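PDB 3ED5: putative HAD-hydrolase YfnB from Bacillus subtilis, which is a putative phosphatase of the HAD-like hydrolase superfamily that may act as a 5'-nucleotidase, though its true substrate is not established. Local coordinates for residues A[156-160]-A[187-192]; A[199-205]-A[216-222]; A[53-57]-A[69-73]. One frame throughout, in Å; residues are numbered along the deposited sequence.

Contact 1: A[156-160]-A[187-192]. With FMT (formic acid), chain D; FMT (formic acid), chain C.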
loop_
_atom_site.group_PDB
_atom_site.type_symbol
_atom_site.label_atom_id
_atom_site.label_comp_id
_atom_site.label_asym_id
_atom_site.label_seq_id
_atom_site.Cartn_x
_atom_site.Cartn_y
_atom_site.Cartn_z
ATOM N N PHE A 156 10.657 -11.152 -4.053
ATOM C CA PHE A 156 11.138 -9.785 -3.968
ATOM C C PHE A 156 9.973 -8.910 -3.472
ATOM O O PHE A 156 8.932 -9.435 -3.051
ATOM C CB PHE A 156 11.633 -9.317 -5.363
ATOM C CG PHE A 156 12.665 -10.223 -5.976
ATOM C CD1 PHE A 156 14.017 -10.016 -5.754
ATOM C CD2 PHE A 156 12.269 -11.292 -6.788
ATOM C CE1 PHE A 156 14.990 -10.880 -6.349
ATOM C CE2 PHE A 156 13.214 -12.152 -7.388
ATOM C CZ PHE A 156 14.579 -11.950 -7.146
ATOM N N GLN A 157 10.130 -7.594 -3.528
ATOM C CA GLN A 157 9.095 -6.687 -3.043
ATOM C C GLN A 157 9.295 -5.362 -3.749
ATOM O O GLN A 157 10.399 -5.064 -4.146
ATOM C CB GLN A 157 9.175 -6.512 -1.493
ATOM C CG GLN A 157 10.474 -5.919 -0.934
ATOM C CD GLN A 157 11.688 -6.838 -1.019
ATOM O OE1 GLN A 157 11.585 -8.068 -0.871
ATOM N NE2 GLN A 157 12.876 -6.240 -1.268
ATOM N N LYS A 158 8.239 -4.567 -3.889
ATOM C CA LYS A 158 8.413 -3.168 -4.316
ATOM C C LYS A 158 9.398 -2.491 -3.342
ATOM O O LYS A 158 9.306 -2.715 -2.109
ATOM C CB LYS A 158 7.088 -2.385 -4.321
ATOM C CG LYS A 158 5.899 -3.002 -5.069
ATOM C CD LYS A 158 4.703 -1.975 -5.100
ATOM C CE LYS A 158 4.012 -1.955 -3.809
ATOM N NZ LYS A 158 2.783 -1.121 -3.836
ATOM N N PRO A 159 10.340 -1.677 -3.858
ATOM C CA PRO A 159 10.461 -1.177 -5.246
ATOM C C PRO A 159 11.361 -1.999 -6.189
ATOM O O PRO A 159 11.676 -1.540 -7.313
ATOM C CB PRO A 159 11.122 0.182 -5.044
ATOM C CG PRO A 159 12.100 -0.099 -3.943
ATOM C CD PRO A 159 11.273 -0.957 -2.966
HETATM N N MSE A 160 11.792 -3.177 -5.758
HETATM C CA MSE A 160 12.775 -3.977 -6.528
HETATM C C MSE A 160 12.333 -4.216 -7.965
HETATM O O MSE A 160 11.201 -4.627 -8.211
HETATM C CB MSE A 160 13.054 -5.322 -5.858
HETATM C CG MSE A 160 13.658 -5.200 -4.445
HETATM SE SE MSE A 160 15.313 -4.114 -4.345
HETATM C CE MSE A 160 14.574 -2.398 -3.892
ATOM N N THR A 187 8.886 5.503 -1.882
ATOM C CA THR A 187 9.909 4.476 -1.870
ATOM C C THR A 187 9.499 3.163 -2.519
ATOM O O THR A 187 10.358 2.516 -3.125
ATOM C CB THR A 187 10.468 4.209 -0.455
ATOM O OG1 THR A 187 9.408 3.798 0.419
ATOM C CG2 THR A 187 11.129 5.474 0.133
ATOM N N ALA A 188 8.238 2.757 -2.396
ATOM C CA ALA A 188 7.795 1.489 -2.962
ATOM C C ALA A 188 7.217 1.725 -4.333
ATOM O O ALA A 188 7.538 0.976 -5.283
ATOM C CB ALA A 188 6.741 0.822 -2.098
ATOM N N ASP A 189 6.345 2.738 -4.444
ATOM C CA ASP A 189 5.553 2.904 -5.699
ATOM C C ASP A 189 6.240 3.794 -6.707
ATOM O O ASP A 189 6.377 3.429 -7.888
ATOM C CB ASP A 189 4.154 3.460 -5.394
ATOM C CG ASP A 189 3.363 2.564 -4.471
ATOM O OD1 ASP A 189 3.300 1.345 -4.743
ATOM O OD2 ASP A 189 2.838 3.101 -3.461
ATOM N N ILE A 190 6.697 4.962 -6.273
ATOM C CA ILE A 190 7.252 5.905 -7.228
ATOM C C ILE A 190 8.658 5.491 -7.649
ATOM O O ILE A 190 8.929 5.350 -8.832
ATOM C CB ILE A 190 7.189 7.356 -6.720
ATOM C CG1 ILE A 190 5.763 7.708 -6.224
ATOM C CG2 ILE A 190 7.681 8.306 -7.793
ATOM C CD1 ILE A 190 4.604 7.467 -7.272
ATOM N N LYS A 191 9.538 5.229 -6.686
ATOM C CA LYS A 191 10.863 4.700 -7.000
ATOM C C LYS A 191 10.722 3.374 -7.752
ATOM O O LYS A 191 11.397 3.160 -8.741
ATOM C CB LYS A 191 11.699 4.506 -5.744
ATOM C CG LYS A 191 13.138 4.017 -6.023
ATOM C CD LYS A 191 13.596 3.146 -4.812
ATOM C CE LYS A 191 13.947 3.960 -3.587
ATOM N NZ LYS A 191 13.342 3.354 -2.331
ATOM N N GLY A 192 9.825 2.509 -7.282
ATOM C CA GLY A 192 9.552 1.233 -7.952
ATOM C C GLY A 192 9.214 1.413 -9.433
ATOM O O GLY A 192 9.862 0.807 -10.326
HETATM C C FMT D . 15.024 -9.595 -1.922
HETATM O O1 FMT D . 15.030 -8.614 -1.123
HETATM O O2 FMT D . 14.280 -10.606 -1.852
HETATM C C FMT C . 3.534 -1.125 -0.624
HETATM O O1 FMT C . 3.634 -1.227 0.586
HETATM O O2 FMT C . 2.904 -1.985 -1.239
#

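Contact 2: A[199-205]-A[216-222]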
loop_
_atom_site.group_PDB
_atom_site.type_symbol
_atom_site.label_atom_id
_atom_site.label_comp_id
_atom_site.label_asym_id
_atom_site.label_seq_id
_atom_site.Cartn_x
_atom_site.Cartn_y
_atom_site.Cartn_z
ATOM N N ASP A 199 5.740 5.401 -16.083
ATOM C CA ASP A 199 5.216 6.667 -15.572
ATOM C C ASP A 199 4.607 6.387 -14.193
ATOM O O ASP A 199 4.055 5.296 -13.953
ATOM C CB ASP A 199 4.146 7.256 -16.522
ATOM C CG ASP A 199 4.746 7.830 -17.796
ATOM O OD1 ASP A 199 5.986 7.865 -17.895
ATOM O OD2 ASP A 199 3.973 8.257 -18.683
ATOM N N THR A 200 4.724 7.362 -13.296
ATOM C CA THR A 200 4.239 7.233 -11.915
ATOM C C THR A 200 3.310 8.388 -11.499
ATOM O O THR A 200 3.512 9.549 -11.899
ATOM C CB THR A 200 5.432 7.253 -10.923
ATOM O OG1 THR A 200 6.251 8.385 -11.216
ATOM C CG2 THR A 200 6.307 5.973 -11.065
ATOM N N CYS A 201 2.336 8.063 -10.646
ATOM C CA CYS A 201 1.415 9.065 -10.077
ATOM C C CYS A 201 1.422 8.945 -8.546
ATOM O O CYS A 201 0.993 7.946 -8.007
ATOM C CB CYS A 201 0.009 8.853 -10.640
ATOM S SG CYS A 201 -1.164 10.090 -10.002
ATOM N N TRP A 202 1.942 9.976 -7.892
ATOM C CA TRP A 202 2.077 10.023 -6.449
ATOM C C TRP A 202 0.805 10.589 -5.816
ATOM O O TRP A 202 0.475 11.760 -6.023
ATOM C CB TRP A 202 3.289 10.901 -6.088
ATOM C CG TRP A 202 3.618 10.882 -4.611
ATOM C CD1 TRP A 202 3.362 9.867 -3.729
ATOM C CD2 TRP A 202 4.307 11.906 -3.874
ATOM N NE1 TRP A 202 3.839 10.210 -2.468
ATOM C CE2 TRP A 202 4.436 11.444 -2.538
ATOM C CE3 TRP A 202 4.830 13.166 -4.213
ATOM C CZ2 TRP A 202 5.043 12.211 -1.540
ATOM C CZ3 TRP A 202 5.462 13.923 -3.227
ATOM C CH2 TRP A 202 5.550 13.442 -1.891
HETATM N N MSE A 203 0.124 9.736 -5.042
HETATM C CA MSE A 203 -1.016 10.138 -4.234
HETATM C C MSE A 203 -0.462 10.804 -2.967
HETATM O O MSE A 203 0.169 10.145 -2.133
HETATM C CB MSE A 203 -1.843 8.880 -3.918
HETATM C CG MSE A 203 -3.005 9.103 -2.988
HETATM SE SE MSE A 203 -4.327 10.340 -3.709
HETATM C CE MSE A 203 -5.683 10.143 -2.280
ATOM N N ASN A 204 -0.645 12.112 -2.849
ATOM C CA ASN A 204 -0.062 12.874 -1.732
ATOM C C ASN A 204 -1.066 13.913 -1.203
ATOM O O ASN A 204 -0.837 15.130 -1.290
ATOM C CB ASN A 204 1.234 13.544 -2.180
ATOM C CG ASN A 204 2.008 14.183 -1.023
ATOM O OD1 ASN A 204 1.827 13.817 0.144
ATOM N ND2 ASN A 204 2.827 15.170 -1.337
ATOM N N PRO A 205 -2.204 13.435 -0.685
ATOM C CA PRO A 205 -3.283 14.323 -0.222
ATOM C C PRO A 205 -2.836 15.325 0.832
ATOM O O PRO A 205 -3.342 16.444 0.859
ATOM C CB PRO A 205 -4.316 13.367 0.384
ATOM C CG PRO A 205 -3.616 12.054 0.534
ATOM C CD PRO A 205 -2.542 12.005 -0.527
ATOM N N PRO A 216 8.007 11.939 -9.178
ATOM C CA PRO A 216 6.951 11.224 -9.916
ATOM C C PRO A 216 6.603 11.923 -11.246
ATOM O O PRO A 216 6.893 13.112 -11.402
ATOM C CB PRO A 216 5.765 11.311 -8.957
ATOM C CG PRO A 216 5.964 12.628 -8.268
ATOM C CD PRO A 216 7.457 12.770 -8.092
ATOM N N THR A 217 5.949 11.220 -12.175
ATOM C CA THR A 217 5.474 11.872 -13.401
ATOM C C THR A 217 4.365 12.844 -13.055
ATOM O O THR A 217 4.323 13.953 -13.617
ATOM C CB THR A 217 4.937 10.843 -14.446
ATOM O OG1 THR A 217 5.880 9.763 -14.534
ATOM C CG2 THR A 217 4.728 11.492 -15.845
ATOM N N TYR A 218 3.475 12.419 -12.142
ATOM C CA TYR A 218 2.359 13.250 -11.665
ATOM C C TYR A 218 2.269 13.185 -10.153
ATOM O O TYR A 218 2.681 12.210 -9.559
ATOM C CB TYR A 218 1.012 12.726 -12.181
ATOM C CG TYR A 218 1.026 12.354 -13.636
ATOM C CD1 TYR A 218 0.843 13.328 -14.620
ATOM C CD2 TYR A 218 1.207 11.014 -14.023
ATOM C CE1 TYR A 218 0.856 13.001 -15.974
ATOM C CE2 TYR A 218 1.207 10.668 -15.382
ATOM C CZ TYR A 218 1.033 11.680 -16.347
ATOM O OH TYR A 218 1.035 11.382 -17.698
ATOM N N GLU A 219 1.676 14.220 -9.570
ATOM C CA GLU A 219 1.396 14.255 -8.136
ATOM C C GLU A 219 -0.026 14.822 -7.957
ATOM O O GLU A 219 -0.329 15.901 -8.500
ATOM C CB GLU A 219 2.408 15.167 -7.445
ATOM C CG GLU A 219 2.116 15.246 -5.923
ATOM C CD GLU A 219 3.065 16.173 -5.195
ATOM O OE1 GLU A 219 4.052 16.674 -5.804
ATOM O OE2 GLU A 219 2.804 16.411 -3.993
ATOM N N ILE A 220 -0.875 14.118 -7.196
ATOM C CA ILE A 220 -2.266 14.555 -6.975
ATOM C C ILE A 220 -2.612 14.513 -5.489
ATOM O O ILE A 220 -1.919 13.842 -4.729
ATOM C CB ILE A 220 -3.256 13.683 -7.726
ATOM C CG1 ILE A 220 -3.200 12.227 -7.255
ATOM C CG2 ILE A 220 -2.909 13.701 -9.215
ATOM C CD1 ILE A 220 -4.167 11.258 -8.112
ATOM N N ARG A 221 -3.689 15.191 -5.119
ATOM C CA ARG A 221 -4.208 15.090 -3.744
ATOM C C ARG A 221 -5.440 14.195 -3.669
ATOM O O ARG A 221 -5.636 13.508 -2.672
ATOM C CB ARG A 221 -4.505 16.470 -3.178
ATOM C CG ARG A 221 -3.236 17.301 -3.003
ATOM C CD ARG A 221 -3.598 18.698 -2.555
ATOM N NE ARG A 221 -4.022 18.709 -1.170
ATOM C CZ ARG A 221 -4.567 19.763 -0.565
ATOM N NH1 ARG A 221 -4.773 20.901 -1.234
ATOM N NH2 ARG A 221 -4.916 19.673 0.707
ATOM N N LYS A 222 -6.266 14.182 -4.708
ATOM C CA LYS A 222 -7.487 13.394 -4.656
ATOM C C LYS A 222 -7.522 12.478 -5.847
ATOM O O LYS A 222 -7.063 12.848 -6.932
ATOM C CB LYS A 222 -8.723 14.282 -4.689
ATOM C CG LYS A 222 -8.860 15.209 -3.479
ATOM C CD LYS A 222 -10.215 15.906 -3.423
ATOM C CE LYS A 222 -10.456 16.833 -4.608
ATOM N NZ LYS A 222 -11.560 17.821 -4.305
HETATM O O HOH W 1 0.205 17.015 -3.232
#

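Contact 3: A[53-57]-A[69-73]. With FMT (formic acid), chain B; FMT (formic acid), chain F.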
loop_
_atom_site.group_PDB
_atom_site.type_symbol
_atom_site.label_atom_id
_atom_site.label_comp_id
_atom_site.label_asym_id
_atom_site.label_seq_id
_atom_site.Cartn_x
_atom_site.Cartn_y
_atom_site.Cartn_z
ATOM N N GLN A 53 7.629 2.179 10.409
ATOM C CA GLN A 53 8.147 2.756 9.140
ATOM C C GLN A 53 9.584 2.280 8.853
ATOM O O GLN A 53 9.880 1.869 7.732
ATOM C CB GLN A 53 8.042 4.302 9.113
ATOM C CG GLN A 53 8.783 5.031 7.960
ATOM C CD GLN A 53 8.175 4.795 6.578
ATOM O OE1 GLN A 53 7.030 4.337 6.459
ATOM N NE2 GLN A 53 8.946 5.111 5.510
ATOM N N GLY A 54 10.459 2.312 9.855
ATOM C CA GLY A 54 11.842 1.880 9.682
ATOM C C GLY A 54 11.962 0.407 9.321
ATOM O O GLY A 54 12.832 0.039 8.553
ATOM N N LEU A 55 11.112 -0.436 9.915
ATOM C CA LEU A 55 11.169 -1.872 9.647
ATOM C C LEU A 55 10.648 -2.133 8.223
ATOM O O LEU A 55 11.291 -2.862 7.471
ATOM C CB LEU A 55 10.365 -2.668 10.688
ATOM C CG LEU A 55 10.842 -2.550 12.151
ATOM C CD1 LEU A 55 9.805 -3.204 13.057
ATOM C CD2 LEU A 55 12.206 -3.207 12.331
ATOM N N TRP A 56 9.532 -1.509 7.842
ATOM C CA TRP A 56 9.042 -1.703 6.445
ATOM C C TRP A 56 10.070 -1.194 5.448
ATOM O O TRP A 56 10.279 -1.816 4.393
ATOM C CB TRP A 56 7.654 -1.072 6.174
ATOM C CG TRP A 56 6.552 -1.882 6.728
ATOM C CD1 TRP A 56 6.079 -1.842 8.057
ATOM C CD2 TRP A 56 5.806 -2.913 6.075
ATOM N NE1 TRP A 56 5.069 -2.766 8.216
ATOM C CE2 TRP A 56 4.880 -3.429 7.019
ATOM C CE3 TRP A 56 5.765 -3.406 4.738
ATOM C CZ2 TRP A 56 3.958 -4.436 6.705
ATOM C CZ3 TRP A 56 4.846 -4.435 4.431
ATOM C CH2 TRP A 56 3.955 -4.943 5.414
ATOM N N ARG A 57 10.728 -0.079 5.749
ATOM C CA ARG A 57 11.780 0.389 4.837
ATOM C C ARG A 57 12.895 -0.644 4.707
ATOM O O ARG A 57 13.384 -0.892 3.601
ATOM C CB ARG A 57 12.386 1.745 5.252
ATOM C CG ARG A 57 11.439 2.913 4.949
ATOM C CD ARG A 57 11.310 3.159 3.411
ATOM N NE ARG A 57 12.603 3.575 2.885
ATOM C CZ ARG A 57 13.271 2.970 1.911
ATOM N NH1 ARG A 57 12.771 1.911 1.280
ATOM N NH2 ARG A 57 14.449 3.455 1.548
ATOM N N VAL A 69 9.583 -8.143 10.043
ATOM C CA VAL A 69 8.979 -6.803 10.249
ATOM C C VAL A 69 7.742 -6.936 11.139
ATOM O O VAL A 69 7.649 -6.284 12.210
ATOM C CB VAL A 69 8.561 -6.128 8.890
ATOM C CG1 VAL A 69 7.683 -4.855 9.139
ATOM C CG2 VAL A 69 9.802 -5.777 8.063
ATOM N N VAL A 70 6.796 -7.778 10.730
ATOM C CA VAL A 70 5.489 -7.742 11.387
ATOM C C VAL A 70 5.535 -8.438 12.743
ATOM O O VAL A 70 4.792 -8.033 13.638
ATOM C CB VAL A 70 4.315 -8.274 10.548
ATOM C CG1 VAL A 70 4.160 -7.404 9.253
ATOM C CG2 VAL A 70 4.467 -9.779 10.252
ATOM N N ASN A 71 6.409 -9.444 12.872
ATOM C CA ASN A 71 6.533 -10.218 14.133
ATOM C C ASN A 71 7.461 -9.597 15.154
ATOM O O ASN A 71 7.568 -10.102 16.293
ATOM C CB ASN A 71 6.867 -11.680 13.854
ATOM C CG ASN A 71 5.730 -12.381 13.167
ATOM O OD1 ASN A 71 4.573 -12.136 13.493
ATOM N ND2 ASN A 71 6.037 -13.253 12.212
ATOM N N THR A 72 8.147 -8.525 14.772
ATOM C CA THR A 72 8.948 -7.839 15.794
ATOM C C THR A 72 8.492 -6.435 16.166
ATOM O O THR A 72 8.902 -5.926 17.222
ATOM C CB THR A 72 10.455 -7.821 15.472
ATOM O OG1 THR A 72 10.669 -7.154 14.236
ATOM C CG2 THR A 72 11.019 -9.244 15.357
ATOM N N ARG A 73 7.678 -5.789 15.339
ATOM C CA ARG A 73 7.360 -4.371 15.572
ATOM C C ARG A 73 6.707 -4.167 16.952
ATOM O O ARG A 73 7.074 -3.228 17.682
ATOM C CB ARG A 73 6.484 -3.785 14.452
ATOM C CG ARG A 73 5.158 -4.539 14.252
ATOM C CD ARG A 73 4.541 -4.129 12.881
ATOM N NE ARG A 73 3.377 -4.929 12.524
ATOM C CZ ARG A 73 2.663 -4.707 11.417
ATOM N NH1 ARG A 73 2.973 -3.659 10.638
ATOM N NH2 ARG A 73 1.619 -5.470 11.132
HETATM C C FMT B . 0.613 -4.118 7.658
HETATM O O1 FMT B . 0.707 -3.628 8.770
HETATM O O2 FMT B . 0.869 -5.285 7.416
HETATM C C FMT F . 9.886 -13.748 12.112
HETATM O O1 FMT F . 8.827 -14.369 12.146
HETATM O O2 FMT F . 10.725 -13.870 11.216
#

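Contact 1: A[156-160]-A[187-192]
Lys-158 meets Asp-189 in a salt bridge: NZ lies 2.7 Å from OD1, which accepts with its syn lone pair. The lysine chain turns CG away from its own carbonyl carbon (chi1 -52°), runs straight through chi2 and bends at chi3 (-78°), which carries NZ past Ala-188 to the carboxylate; on the way its CB packs 3.9 Å from Ala-188 CB. The other oxygen, OD2, accepts from Ser-185 N, so both ends of the carboxylate are held. Pro-159, preceded by a cis peptide bond, lays its ring against the helix: CB stands 3.5 Å from Gly-192 CA, and CG touches Lys-191 CD at 3.7 Å. Lys-191 curls back through its bent chain, and NZ donates to Thr-187 O at 3.2 Å. Gly-192 CA also makes a CA-H...O contact of 3.6 Å with Pro-159 O. Lys-158 NZ also forms a salt bridge with Asp-13, the nucleophile by similarity, and donates to Val-124 O. Replacing Lys-158 by a methionine would probably leave Asp-189 and Asp-13 facing each other without the shared positive charge between them. A lysine placed between these two carboxylates is consistent with the motif III lysine of HAD phosphatases, which in relatives balances the charge of nucleophile and phosphate.

Contact 2: A[199-205]-A[216-222]
The Trp-202 indole runs alongside Glu-219, pointing the same way, with ring and carboxylate planes 40° apart and CE3 3.6 Å from Glu-219 CD. One face of the indole carries Asn-204 CB over its centre, while Pro-216 packs at the base of the side chain, CB to Trp-202 CB 3.8 Å. The Tyr-218 ring has Thr-217 CG2 over one face, toward the rim. At the edge of the Arg-221 guanidinium, in its plane, sits Pro-205 O, which accepts from NE at 3.1 Å. Glu-219 stretches out with CG trans to its backbone N (chi1 179°), and this brings OE2 to Asn-204 ND2 at 2.9 Å. The oxygen lies in the amide plane, but the amide meets it from above the carboxylate plane; a water joins the same OE2 to Asn-204 O.

The strands that carry these groups pair in parallel register, Cys-201 with Tyr-218, Trp-202 with Glu-219 and Met-203 with Ile-220, their axes 20° apart. Trp-202 N donates to Tyr-218 O, and Ile-220 N to Trp-202 O. Where the ladder begins, side chains take over: Thr-200 N donates a hydrogen bond to Thr-217 OG1 at 2.9 Å, and Thr-217 N donates to Thr-200 OG1 at 3.0 Å. On the sheet face of Cys-201, SG packs 3.7 Å from Ile-220 CD1.

Strand 218-220 forms one margin of the six-stranded parallel sheet, and strand 199-203 joins it to strand 179-183. Helix 186-195 covers the Trp-202 side through Leu-186 and Ile-190, with Trp-202 NE1 hydrogen-bonded to Asp-184 O; helix 226-230 covers Cys-201, Tyr-218 and Ile-220 on the other, completing the layers of a Rossmann-like alpha/beta core.

Contact 3: A[53-57]-A[69-73]
Leu-55, Val-69 and Trp-56 bury the most surface here, and Val-69 is wedged between the other two. Its CG1 sits over the five-membered ring of the Trp-56 indole, 3.6 Å from the centroid and 17° off the ring normal, which is a CH-pi contact. That methyl reaches the ring because it lies trans to the valine's backbone N (chi1 169°), and it also packs against Leu-55 CB at 3.8 Å. The other branch, CG2, points instead at the preceding helix's backbone and stands 3.3 Å from Leu-55 O.

Leu-55 extends further along the second helix: its CD1 is 3.6 Å from Arg-73 CB, so the leucine covers the aliphatic root of the arginine. Trp-56 lies across Val-69 at about a right angle, and its six-membered ring reaches Val-70, CZ2 to CG1 being 3.9 Å. Arg-73 NH1 comes to the indole edge near its plane, 3.3 Å from Trp-56 NE1; both are donors, so this is proximity without a bond, and the guanidinium is tilted well out of the ring plane. The arginine's charge is met by a salt bridge from NH2 to Glu-91, while NH1 bonds to Asn-52 OD1. Both terminal nitrogens also hold O1 of a formate, probably from the crystallisation liquor, with NH1 at 2.9 Å, while Val-70 CG1 lies over one face of the guanidinium, toward its rim.

The axes of 53-57 and 69-73 approach to 9.9 Å, and their directions differ by 156°, nearly antiparallel; they lie on helices 42-60 and 66-80. Consecutive in sequence and joined by a short connection, these form a helical hairpin. It belongs to the alpha-helical cap inserted after the first core strand, consistent with the C1 cap of HAD phosphatases.

Overall arrangement
Contacts 1 and 2 lie in the alpha/beta core, their centres about 15 Å apart, and touch directly: Ile-190 of helix 186-195 places CD1 3.7 Å from Trp-202 CA, so the helix bearing Asp-189 packs on strand 199-203, next to the edge strand. Contact 3 belongs to the helical cap, about 16 Å from contact 1 between centres, and meets it where Arg-57 CD packs 3.6 Å from Thr-187 OG1. Contacts 2 and 3 do not touch, their nearest atoms being about 11 Å apart. Measured between side chains, the putative nucleophile Asp-13 is about 3 Å from Lys-158, 7 Å from Met-203 and 9 Å from Trp-56, which puts contact 1 at the active site and between core and cap.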